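Local coordinates for protein 4-hydroxy-3-methylbut-2-enyl diphosphate reductase, apicoplast (Plasmodium falciparum, PDB 4N7B) that reduces (E)-4-hydroxy-3-methylbut-2-enyl diphosphate to isopentenyl and dimethylallyl diphosphate with an iron-sulfur cluster, the last step of the DOXP/MEP isoprenoid pathway, at residues Asn332-Leu337 and Leu373-Phe378; Gly339-Val344 and Thr357-Asn362; Leu377-Gln382 and Ile404-Ser409. One frame throughout, in Å; residues are numbered along the deposited sequence. Where two conformers were deposited one is given.

Contact 1: residues Asn332-Leu337 and Leu373-Phe378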
# COMPACT_ATOMS: atom_id res chain seq x y z
N ASN A 332 3.89 20.23 -20.07
CA ASN A 332 5.17 20.87 -19.74
C ASN A 332 5.29 21.35 -18.29
O ASN A 332 5.88 22.40 -18.02
CB ASN A 332 5.46 22.03 -20.69
CG ASN A 332 6.93 22.38 -20.73
OD1 ASN A 332 7.78 21.48 -20.75
ND2 ASN A 332 7.25 23.68 -20.74
N TYR A 333 4.72 20.59 -17.36
CA TYR A 333 4.99 20.78 -15.95
C TYR A 333 6.19 19.94 -15.58
O TYR A 333 6.41 18.88 -16.16
CB TYR A 333 3.83 20.26 -15.10
CG TYR A 333 2.62 21.15 -14.98
CD1 TYR A 333 1.78 21.38 -16.06
CD2 TYR A 333 2.28 21.72 -13.76
CE1 TYR A 333 0.65 22.16 -15.93
CE2 TYR A 333 1.16 22.51 -13.62
CZ TYR A 333 0.34 22.72 -14.71
OH TYR A 333 -0.78 23.52 -14.56
N ASP A 334 6.97 20.38 -14.61
CA ASP A 334 7.90 19.47 -13.99
C ASP A 334 7.15 18.90 -12.82
O ASP A 334 6.28 19.55 -12.27
CB ASP A 334 9.18 20.18 -13.54
CG ASP A 334 10.32 19.99 -14.53
OD1 ASP A 334 10.06 20.07 -15.75
OD2 ASP A 334 11.46 19.75 -14.09
N ILE A 335 7.49 17.68 -12.44
CA ILE A 335 6.70 16.98 -11.45
C ILE A 335 7.51 16.66 -10.21
O ILE A 335 8.60 16.09 -10.31
CB ILE A 335 6.14 15.68 -12.02
CG1 ILE A 335 4.86 15.98 -12.81
CG2 ILE A 335 5.79 14.71 -10.90
CD1 ILE A 335 5.00 15.76 -14.26
N ILE A 336 6.98 17.01 -9.04
CA ILE A 336 7.62 16.66 -7.78
C ILE A 336 6.90 15.46 -7.19
O ILE A 336 5.71 15.52 -6.95
CB ILE A 336 7.62 17.80 -6.77
CG1 ILE A 336 8.76 18.78 -7.03
CG2 ILE A 336 7.90 17.26 -5.39
CD1 ILE A 336 8.63 19.56 -8.27
N LEU A 337 7.64 14.39 -6.95
CA LEU A 337 7.07 13.15 -6.45
C LEU A 337 7.52 12.94 -5.01
O LEU A 337 8.67 12.61 -4.78
CB LEU A 337 7.54 11.99 -7.31
CG LEU A 337 7.19 10.57 -6.83
CD1 LEU A 337 5.75 10.47 -6.43
CD2 LEU A 337 7.50 9.58 -7.94
N LEU A 373 11.41 30.81 -12.66
CA LEU A 373 10.26 31.36 -11.96
C LEU A 373 8.95 31.15 -12.73
O LEU A 373 7.87 31.16 -12.14
CB LEU A 373 10.48 32.85 -11.71
CG LEU A 373 9.51 33.45 -10.70
CD1 LEU A 373 9.76 32.86 -9.31
CD2 LEU A 373 9.65 34.97 -10.69
N ASN A 374 9.07 30.96 -14.04
CA ASN A 374 7.91 30.79 -14.90
C ASN A 374 7.49 29.33 -15.01
O ASN A 374 6.50 29.00 -15.68
CB ASN A 374 8.21 31.35 -16.30
CG ASN A 374 9.32 30.59 -17.01
OD1 ASN A 374 10.07 29.84 -16.39
ND2 ASN A 374 9.42 30.78 -18.33
N LYS A 375 8.23 28.45 -14.33
CA LYS A 375 8.08 27.02 -14.53
C LYS A 375 6.92 26.45 -13.74
O LYS A 375 6.86 26.57 -12.52
CB LYS A 375 9.37 26.28 -14.16
CG LYS A 375 9.23 24.76 -14.12
CD LYS A 375 8.59 24.21 -15.38
CE LYS A 375 9.59 23.97 -16.49
NZ LYS A 375 9.05 22.97 -17.45
N LYS A 376 5.98 25.83 -14.45
CA LYS A 376 4.83 25.23 -13.81
C LYS A 376 5.21 23.92 -13.12
O LYS A 376 5.90 23.07 -13.68
CB LYS A 376 3.75 25.01 -14.86
CG LYS A 376 3.38 26.27 -15.61
CD LYS A 376 1.87 26.37 -15.77
CE LYS A 376 1.19 26.76 -14.45
NZ LYS A 376 -0.30 26.59 -14.50
N LEU A 377 4.74 23.77 -11.88
CA LEU A 377 5.08 22.60 -11.09
C LEU A 377 3.83 21.92 -10.60
O LEU A 377 2.84 22.57 -10.28
CB LEU A 377 5.94 22.98 -9.88
CG LEU A 377 7.26 23.67 -10.23
CD1 LEU A 377 7.98 24.07 -8.95
CD2 LEU A 377 8.14 22.76 -11.09
N PHE A 378 3.90 20.60 -10.52
CA PHE A 378 2.79 19.78 -10.09
C PHE A 378 3.39 18.74 -9.17
O PHE A 378 4.42 18.14 -9.49
CB PHE A 378 2.17 19.10 -11.30
CG PHE A 378 0.81 18.49 -11.04
CD1 PHE A 378 -0.34 19.26 -11.11
CD2 PHE A 378 0.68 17.13 -10.76
CE1 PHE A 378 -1.60 18.71 -10.90
CE2 PHE A 378 -0.59 16.57 -10.55
CZ PHE A 378 -1.72 17.35 -10.61
O HOH W 1 6.15 25.52 -17.38
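The Tyr333 ring carries Lys376 on one face and the Leu377 backbone at its edge. Lys376 CB sits 3.8 Å from the ring centroid, 14° off the normal and displaced toward the rim, a CH-pi contact; the carbonyl carbon of Leu377 lies near the ring plane, and Phe378 CB approaches Tyr333 CD2 obliquely at 3.6 Å. The ring lies beside the pairing of two neighbouring strands, 334-338 and 377-381, in a four-stranded parallel sheet. Asp334 N donates to Lys376 O, Phe378 N to Asp334 O, and Ile336 N to Phe378 O (2.8 Å), the first two nearly along the C=O axis. The Lys376 chain, bent at chi2 and chi3, follows the ring outward until NZ donates to Tyr333 OH at 3.1 Å; Glu405 binds both groups, so hydroxyl and ammonium share one carboxylate. On the face of the sheet that carries Asp334 and Leu377, Leu377 CD2 packs 3.7 Å from Asp334 CB, while Asp334 OD2 is held by His358. Asn332, with positive phi, closes helix 316-329 in a Schellman motif. Its carbonyl O accepts from a water that accepts from Lys376 N, and Lys375 NZ reaches Asp334 OD1 at 3.5 Å in a long salt bridge.

Contact 2: residues Gly339-Val344 and Thr357-Asn362; sequences GYKNHV and THIVEN. With SO4 (sulfate ion), chain C.
The loop that leaves strand 334-338 turns back here over the end of the neighbouring strand 357-360, the outermost on its side of the parallel sheet, and delivers His343 to the start of helix 344-350; the two strands and the helix between them form a beta-alpha-beta crossover. Between the two segments the backbones share one hydrogen bond, Gly339 N to Val360 O at 3.0 Å, with the donor 29° out of the carbonyl plane; it prolongs the pairing of strands 334-338 and 357-360. Beyond Gly339 the chain enters a type I turn from Tyr340 to His343, closed by His343 N donating to Tyr340 O.

Side-chain-to-backbone bonds tie the turn to the strand in both directions. Glu361, extended beyond CG, brings OE1 to Lys341 N at 3.2 Å; the bond is straight at the hydrogen (164°), but the N-H comes from above the carboxylate plane. In return Lys341 NZ makes a weak bond to Ile359 O.

In van der Waals contact, the aliphatic part of Lys341 crosses Glu361 at about a right angle, Lys341 CG 3.6 Å from the carboxylate carbon CD of Glu361; its apolar neighbour is Ile359 CG2, 3.9 Å from Lys341 CG. The opposite charges do not pair, Lys341 NZ staying 4.8 Å from Glu361 OE2. Glu361 OE1 also lies at the edge of the Tyr340 ring.

Ligand binding falls to His343, which by similarity binds the substrate and both products. It is the N-cap of helix 344-350, with ND1 accepting from Glu345 N, which fixes the ring and is consistent with hydrogen on NE2. A sulfate, probably from the crystallisation liquor, is also held by His260 ND1 and the amides of Ser442 and Asn443. His343 NE2 reaches its O3 at 2.9 Å, with 170° at the hydrogen.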
# COMPACT_ATOMS: atom_id res chain seq x y z
N GLY A 339 7.87 10.79 -1.92
CA GLY A 339 7.77 9.39 -1.58
C GLY A 339 9.16 8.87 -1.37
O GLY A 339 10.12 9.64 -1.48
N TYR A 340 9.30 7.58 -1.07
CA TYR A 340 10.61 7.01 -0.77
C TYR A 340 11.26 6.40 -2.01
O TYR A 340 10.68 5.53 -2.66
CB TYR A 340 10.46 5.97 0.34
CG TYR A 340 9.97 6.59 1.62
CD1 TYR A 340 10.82 7.34 2.42
CD2 TYR A 340 8.64 6.47 2.01
CE1 TYR A 340 10.38 7.94 3.59
CE2 TYR A 340 8.18 7.07 3.19
CZ TYR A 340 9.07 7.79 3.98
OH TYR A 340 8.64 8.38 5.15
N LYS A 341 12.47 6.88 -2.32
CA LYS A 341 13.17 6.58 -3.58
C LYS A 341 13.24 5.10 -3.97
O LYS A 341 13.22 4.76 -5.15
CB LYS A 341 14.61 7.10 -3.50
CG LYS A 341 14.73 8.61 -3.56
CD LYS A 341 16.22 9.04 -3.66
CE LYS A 341 16.41 10.55 -3.41
NZ LYS A 341 15.63 11.46 -4.33
N ASN A 342 13.34 4.21 -2.99
CA ASN A 342 13.52 2.80 -3.31
C ASN A 342 12.27 1.94 -3.12
O ASN A 342 12.36 0.71 -3.09
CB ASN A 342 14.68 2.25 -2.48
CG ASN A 342 16.03 2.76 -2.96
OD1 ASN A 342 16.39 2.61 -4.13
ND2 ASN A 342 16.79 3.38 -2.06
N HIS A 343 11.11 2.58 -2.99
CA HIS A 343 9.84 1.85 -2.95
C HIS A 343 9.37 1.58 -4.38
O HIS A 343 9.36 2.49 -5.20
CB HIS A 343 8.78 2.66 -2.19
CG HIS A 343 7.58 1.86 -1.81
ND1 HIS A 343 6.60 1.52 -2.72
CD2 HIS A 343 7.19 1.33 -0.63
CE1 HIS A 343 5.66 0.82 -2.12
NE2 HIS A 343 5.99 0.69 -0.84
N VAL A 344 8.99 0.33 -4.68
CA VAL A 344 8.60 -0.02 -6.06
C VAL A 344 7.51 0.88 -6.65
O VAL A 344 7.54 1.20 -7.85
CB VAL A 344 8.16 -1.50 -6.20
CG1 VAL A 344 9.34 -2.40 -6.04
CG2 VAL A 344 7.09 -1.83 -5.20
N THR A 357 10.75 14.55 -13.74
CA THR A 357 10.27 14.28 -12.39
C THR A 357 11.42 14.38 -11.37
O THR A 357 12.58 14.08 -11.67
CB THR A 357 9.59 12.90 -12.27
OG1 THR A 357 8.44 12.85 -13.12
CG2 THR A 357 9.14 12.64 -10.83
N HIS A 358 11.08 14.81 -10.16
CA HIS A 358 12.04 14.97 -9.08
C HIS A 358 11.49 14.38 -7.81
O HIS A 358 10.47 14.83 -7.30
CB HIS A 358 12.34 16.44 -8.88
CG HIS A 358 12.63 17.16 -10.15
ND1 HIS A 358 13.89 17.60 -10.49
CD2 HIS A 358 11.82 17.51 -11.18
CE1 HIS A 358 13.85 18.18 -11.68
NE2 HIS A 358 12.60 18.14 -12.12
N ILE A 359 12.15 13.36 -7.28
CA ILE A 359 11.65 12.72 -6.09
C ILE A 359 12.09 13.45 -4.83
O ILE A 359 13.27 13.74 -4.68
CB ILE A 359 12.14 11.28 -6.00
CG1 ILE A 359 11.63 10.49 -7.20
CG2 ILE A 359 11.65 10.64 -4.69
CD1 ILE A 359 12.16 9.08 -7.27
N VAL A 360 11.17 13.73 -3.92
CA VAL A 360 11.59 14.20 -2.61
C VAL A 360 11.14 13.22 -1.52
O VAL A 360 9.98 12.85 -1.44
CB VAL A 360 11.12 15.65 -2.31
CG1 VAL A 360 11.09 16.47 -3.59
CG2 VAL A 360 9.79 15.68 -1.65
N GLU A 361 12.09 12.77 -0.70
CA GLU A 361 11.73 11.92 0.43
C GLU A 361 11.79 12.66 1.76
O GLU A 361 11.37 12.13 2.79
CB GLU A 361 12.56 10.64 0.50
CG GLU A 361 13.87 10.67 -0.20
CD GLU A 361 14.65 9.37 -0.02
OE1 GLU A 361 14.01 8.30 0.11
OE2 GLU A 361 15.90 9.42 -0.02
N ASN A 362 12.30 13.89 1.74
CA ASN A 362 12.46 14.66 2.96
C ASN A 362 12.56 16.14 2.67
O ASN A 362 12.57 16.55 1.51
CB ASN A 362 13.71 14.21 3.72
CG ASN A 362 14.98 14.32 2.87
OD1 ASN A 362 15.23 15.35 2.24
ND2 ASN A 362 15.77 13.25 2.84
S SO4 C . 2.86 -0.81 0.67
O1 SO4 C . 2.66 -0.29 -0.67
O2 SO4 C . 2.29 -2.16 0.77
O3 SO4 C . 4.30 -0.87 0.90
O4 SO4 C . 2.26 0.04 1.71

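Contact 3: residues Leu377-Gln382 and Ile404-Ser409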
# COMPACT_ATOMS: atom_id res chain seq x y z
N LEU A 377 4.74 23.77 -11.88
CA LEU A 377 5.08 22.60 -11.09
C LEU A 377 3.83 21.92 -10.60
O LEU A 377 2.84 22.57 -10.28
CB LEU A 377 5.94 22.98 -9.88
CG LEU A 377 7.26 23.67 -10.23
CD1 LEU A 377 7.98 24.07 -8.95
CD2 LEU A 377 8.14 22.76 -11.09
N PHE A 378 3.90 20.60 -10.52
CA PHE A 378 2.79 19.78 -10.09
C PHE A 378 3.39 18.74 -9.17
O PHE A 378 4.42 18.14 -9.49
CB PHE A 378 2.17 19.10 -11.30
CG PHE A 378 0.81 18.49 -11.04
CD1 PHE A 378 -0.34 19.26 -11.11
CD2 PHE A 378 0.68 17.13 -10.76
CE1 PHE A 378 -1.60 18.71 -10.90
CE2 PHE A 378 -0.59 16.57 -10.55
CZ PHE A 378 -1.72 17.35 -10.61
N TYR A 379 2.78 18.53 -8.01
CA TYR A 379 3.28 17.51 -7.12
C TYR A 379 2.28 16.38 -6.96
O TYR A 379 1.08 16.54 -7.13
CB TYR A 379 3.70 18.08 -5.76
CG TYR A 379 2.59 18.32 -4.74
CD1 TYR A 379 2.11 17.28 -3.95
CD2 TYR A 379 2.05 19.59 -4.55
CE1 TYR A 379 1.12 17.49 -3.01
CE2 TYR A 379 1.06 19.81 -3.61
CZ TYR A 379 0.60 18.76 -2.85
OH TYR A 379 -0.40 18.95 -1.91
N VAL A 380 2.82 15.25 -6.57
CA VAL A 380 2.09 14.02 -6.50
C VAL A 380 2.77 13.27 -5.36
O VAL A 380 3.88 13.63 -4.98
CB VAL A 380 2.19 13.36 -7.90
CG1 VAL A 380 2.88 12.03 -7.85
CG2 VAL A 380 0.84 13.29 -8.54
N THR A 381 2.13 12.24 -4.79
CA THR A 381 2.75 11.52 -3.69
C THR A 381 2.55 10.01 -3.80
O THR A 381 1.65 9.53 -4.48
CB THR A 381 2.23 11.98 -2.28
OG1 THR A 381 0.99 11.35 -1.96
CG2 THR A 381 2.04 13.47 -2.24
N GLN A 382 3.42 9.29 -3.12
CA GLN A 382 3.20 7.88 -2.81
C GLN A 382 1.84 7.73 -2.11
O GLN A 382 1.47 8.54 -1.26
CB GLN A 382 4.33 7.41 -1.88
CG GLN A 382 4.45 5.92 -1.68
CD GLN A 382 5.70 5.56 -0.92
OE1 GLN A 382 6.66 6.31 -0.93
NE2 GLN A 382 5.69 4.43 -0.24
N ILE A 404 2.40 25.95 -6.87
CA ILE A 404 2.50 24.55 -7.23
C ILE A 404 1.11 23.92 -7.17
O ILE A 404 0.31 24.25 -6.30
CB ILE A 404 3.46 23.82 -6.31
CG1 ILE A 404 3.79 22.46 -6.91
CG2 ILE A 404 2.86 23.65 -4.92
CD1 ILE A 404 5.04 21.85 -6.34
N GLU A 405 0.85 23.00 -8.10
CA GLU A 405 -0.47 22.41 -8.24
C GLU A 405 -0.42 20.92 -7.90
O GLU A 405 0.65 20.34 -7.84
CB GLU A 405 -0.98 22.63 -9.67
CG GLU A 405 -1.16 24.10 -10.02
CD GLU A 405 -1.36 24.36 -11.52
OE1 GLU A 405 -1.91 23.49 -12.23
OE2 GLU A 405 -0.97 25.45 -12.00
N THR A 406 -1.58 20.31 -7.70
CA THR A 406 -1.61 18.88 -7.45
C THR A 406 -2.98 18.30 -7.81
O THR A 406 -3.89 19.02 -8.23
CB THR A 406 -1.30 18.58 -5.97
OG1 THR A 406 -1.25 17.15 -5.75
CG2 THR A 406 -2.36 19.20 -5.06
N ILE A 407 -3.11 16.99 -7.62
CA ILE A 407 -4.40 16.33 -7.73
C ILE A 407 -5.36 16.85 -6.65
O ILE A 407 -5.05 16.78 -5.45
CB ILE A 407 -4.24 14.82 -7.54
CG1 ILE A 407 -3.24 14.25 -8.56
CG2 ILE A 407 -5.58 14.13 -7.63
CD1 ILE A 407 -2.83 12.82 -8.22
N PRO A 408 -6.54 17.35 -7.05
CA PRO A 408 -7.50 17.92 -6.09
C PRO A 408 -7.88 16.94 -4.99
O PRO A 408 -7.90 17.32 -3.81
CB PRO A 408 -8.71 18.25 -6.97
CG PRO A 408 -8.11 18.51 -8.32
CD PRO A 408 -6.97 17.54 -8.44
N SER A 409 -8.16 15.69 -5.35
CA SER A 409 -8.50 14.69 -4.34
C SER A 409 -7.25 14.19 -3.58
O SER A 409 -7.37 13.45 -2.60
CB SER A 409 -9.26 13.53 -4.98
OG SER A 409 -8.62 13.08 -6.16
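Ile404 fills the apolar centre on one face of the sheet, its CG1 anti to the backbone N (chi1 -167°) and 3.7 Å from Leu377 CB, while its CD1 reaches Tyr379 CB. On the opposite face, that of Phe378 and Val380, Ile407 packs with CD1 3.7 Å from Val380 CG2 and CG1 beside Phe378 CZ. Between them Thr406 serves two rings: its CA stands over the Phe378 face, offset toward the rim, and its CB sits over the centre of the Tyr379 ring, 3.6 Å from the centroid and 14° off the normal. Tyr379 takes the crowded chi1 position (82°), between backbone N and carbonyl carbon, which sets its face against the threonine. Outside this packing, Glu405 N donates to Leu377 O and Tyr379 N to Glu405 O (2.8 Å), the latter nearly along the C=O axis. These bonds join strands 377-381 and 405-406, the two parallel strands of a beta-alpha-beta unit connected by helix 387-400. Thr406 OG1, anti to its backbone N, then donates to Tyr379 O at 2.8 Å from above the carbonyl plane. A side-chain hydroxyl thus supplies a bond to strand 377-381 at the short, weakly bonded edge strand of the sheet.

How the contacts relate
The three contacts span one four-stranded parallel sheet in the order 357-360, 334-338, 377-381, 405-406. Contacts 1 and 3 share Leu377 and Phe378, their centres about 10 Å apart, and are joined by Glu405, whose OE1 lies 2.6 Å from Tyr333 OH and OE2 2.8 Å from Lys376 NZ. Contact 2, nested in the chain between the segments of contact 1, meets it through Asp334 OD2 and His358 NE2, 2.8 Å apart. Toward the active site, Gln382 OE1 of contact 3 accepts from Tyr340 N of contact 2 at 2.9 Å. Contact 2 holds the putative ligand-binding His343, and the nearest atoms of its Gly339 and the iron-sulfur cluster are about 13 Å apart.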